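Local coordinates for putative periplasmic protein (Bacteroides vulgatus ATCC 8482, PDB 3DUE) that is of unknown function but is a putative periplasmic, PepSY-like protein with a possible inhibitory role, at residues Asn50-Glu55 and Lys68-Pro73. Numbering follows the deposited sequence.
Sequences NGDKLE and KYSAVP. With CAC (cacodylate ion), chain B.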
loop_
_atom_site.group_PDB
_atom_site.type_symbol
_atom_site.label_atom_id
_atom_site.label_comp_id
_atom_site.label_asym_id
_atom_site.label_seq_id
_atom_site.Cartn_x
_atom_site.Cartn_y
_atom_site.Cartn_z
ATOM N N ASN A 50 -10.078 10.623 -4.456
ATOM C CA ASN A 50 -10.990 9.509 -4.664
ATOM C C ASN A 50 -11.045 8.544 -3.472
ATOM O O ASN A 50 -11.798 7.548 -3.530
ATOM C CB ASN A 50 -10.652 8.734 -5.948
ATOM C CG ASN A 50 -9.432 7.860 -5.805
ATOM O OD1 ASN A 50 -8.554 8.114 -4.984
ATOM N ND2 ASN A 50 -9.364 6.808 -6.635
ATOM N N GLY A 51 -10.267 8.826 -2.415
ATOM C CA GLY A 51 -10.280 8.018 -1.193
ATOM C C GLY A 51 -9.164 6.988 -1.108
ATOM O O GLY A 51 -8.983 6.374 -0.046
ATOM N N ASP A 52 -8.447 6.753 -2.216
ATOM C CA ASP A 52 -7.336 5.768 -2.224
ATOM C C ASP A 52 -6.164 6.312 -1.398
ATOM O O ASP A 52 -5.955 7.517 -1.355
ATOM C CB ASP A 52 -6.950 5.381 -3.649
ATOM C CG ASP A 52 -7.974 4.466 -4.285
ATOM O OD1 ASP A 52 -8.843 3.882 -3.553
ATOM O OD2 ASP A 52 -7.876 4.303 -5.524
ATOM N N LYS A 53 -5.491 5.423 -0.666
ATOM C CA LYS A 53 -4.497 5.815 0.333
ATOM C C LYS A 53 -3.216 5.029 0.239
ATOM O O LYS A 53 -3.241 3.818 0.006
ATOM C CB LYS A 53 -5.117 5.660 1.748
ATOM C CG LYS A 53 -4.119 5.567 2.907
ATOM C CD LYS A 53 -4.787 5.578 4.236
ATOM C CE LYS A 53 -3.759 5.625 5.438
ATOM N NZ LYS A 53 -2.711 4.614 5.378
ATOM N N LEU A 54 -2.104 5.740 0.446
ATOM C CA LEU A 54 -0.752 5.177 0.448
ATOM C C LEU A 54 -0.106 5.507 1.806
ATOM O O LEU A 54 -0.345 6.599 2.348
ATOM C CB LEU A 54 0.089 5.839 -0.626
ATOM C CG LEU A 54 -0.510 5.806 -2.023
ATOM C CD1 LEU A 54 0.407 6.450 -3.000
ATOM C CD2 LEU A 54 -0.812 4.324 -2.391
ATOM N N GLU A 55 0.688 4.570 2.317
ATOM C CA GLU A 55 1.585 4.770 3.450
ATOM C C GLU A 55 2.983 4.321 2.984
ATOM O O GLU A 55 3.144 3.300 2.306
ATOM C CB GLU A 55 1.221 3.912 4.645
ATOM C CG GLU A 55 2.050 4.166 5.904
ATOM C CD GLU A 55 1.821 3.114 6.962
ATOM O OE1 GLU A 55 1.938 1.882 6.635
ATOM O OE2 GLU A 55 1.553 3.523 8.127
ATOM N N LYS A 68 -9.168 0.665 -2.098
ATOM C CA LYS A 68 -10.513 0.097 -1.900
ATOM C C LYS A 68 -11.589 0.766 -2.765
ATOM O O LYS A 68 -12.673 0.230 -2.906
ATOM C CB LYS A 68 -10.908 0.141 -0.407
ATOM C CG LYS A 68 -11.289 1.533 0.088
ATOM C CD LYS A 68 -11.846 1.527 1.538
ATOM C CE LYS A 68 -10.794 1.460 2.596
ATOM N NZ LYS A 68 -10.000 2.694 2.615
ATOM N N TYR A 69 -11.283 1.936 -3.342
ATOM C CA TYR A 69 -12.221 2.656 -4.200
ATOM C C TYR A 69 -11.913 2.437 -5.667
ATOM O O TYR A 69 -12.585 2.999 -6.517
ATOM C CB TYR A 69 -12.231 4.155 -3.869
ATOM C CG TYR A 69 -12.534 4.427 -2.423
ATOM C CD1 TYR A 69 -13.831 4.448 -1.959
ATOM C CD2 TYR A 69 -11.513 4.675 -1.530
ATOM C CE1 TYR A 69 -14.109 4.702 -0.616
ATOM C CE2 TYR A 69 -11.777 4.917 -0.204
ATOM C CZ TYR A 69 -13.073 4.934 0.254
ATOM O OH TYR A 69 -13.351 5.156 1.602
ATOM N N SER A 70 -10.878 1.660 -5.963
ATOM C CA SER A 70 -10.547 1.320 -7.364
ATOM C C SER A 70 -9.928 -0.108 -7.324
ATOM O O SER A 70 -10.641 -1.056 -7.046
ATOM C CB SER A 70 -9.670 2.410 -8.006
ATOM O OG SER A 70 -8.402 2.591 -7.376
ATOM N N ALA A 71 -8.633 -0.252 -7.568
ATOM C CA ALA A 71 -7.923 -1.531 -7.460
ATOM C C ALA A 71 -6.463 -1.171 -7.349
ATOM O O ALA A 71 -6.071 -0.067 -7.794
ATOM C CB ALA A 71 -8.182 -2.433 -8.704
ATOM N N VAL A 72 -5.663 -2.051 -6.750
ATOM C CA VAL A 72 -4.198 -1.868 -6.649
ATOM C C VAL A 72 -3.621 -1.997 -8.055
ATOM O O VAL A 72 -3.944 -2.947 -8.741
ATOM C CB VAL A 72 -3.563 -2.931 -5.765
ATOM C CG1 VAL A 72 -2.010 -2.802 -5.678
ATOM C CG2 VAL A 72 -4.178 -2.823 -4.331
ATOM N N PRO A 73 -2.845 -1.007 -8.504
ATOM C CA PRO A 73 -2.233 -1.149 -9.837
ATOM C C PRO A 73 -1.372 -2.412 -9.906
ATOM O O PRO A 73 -0.524 -2.658 -9.048
ATOM C CB PRO A 73 -1.378 0.112 -9.960
ATOM C CG PRO A 73 -2.085 1.097 -9.089
ATOM C CD PRO A 73 -2.501 0.296 -7.899
HETATM AS AS CAC B . -10.455 6.458 3.610
HETATM O O1 CAC B . -11.295 5.019 3.062
HETATM O O2 CAC B . -8.733 6.253 3.328
HETATM C C1 CAC B . -10.998 8.086 2.633
HETATM C C2 CAC B . -10.748 6.610 5.533
HETATM O O HOH W 1 -8.361 3.743 0.637
#
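The Y69 ring packs against the backbone of N50 and G51. K68 CG lies over one face, offset toward the rim, 3.4 Å above the plane. At the edge, near the ring plane, are G51 O, D52 OD1 and cacodylate O1; N50 O approaches CG obliquely. This surface contact lies beside the antiparallel sheet of the PepSY-like fold. It joins the turn before strand 53-56 to the loop that leaves strand 62-66 for helix 79-88.

The D52 carboxylate is the main polar link. Its plane is 35° from the ring plane. OD1 accepts the backbone N of Y69 on its syn lone pair at 3.1 Å. OD2 takes the S70 hydroxyl, with OG 2.6 Å away and 15° out of the carboxylate plane. N50 ND2 adds a weak bond to OD2. N50 OD1 accepts D52 N, which makes an Asx turn.

G51 has no side chain, so Y69 CD2 can approach its C atom to 3.3 Å. Bends at chi3 (80°) and chi4 bring K68 CE and NZ round to the cacodylate, probably from the crystallisation liquor. A water bridges NZ to G51 O. Cacodylate O1 accepts from K68 NZ at 2.7 Å. Y69 OH donates to this O1 at 2.5 Å.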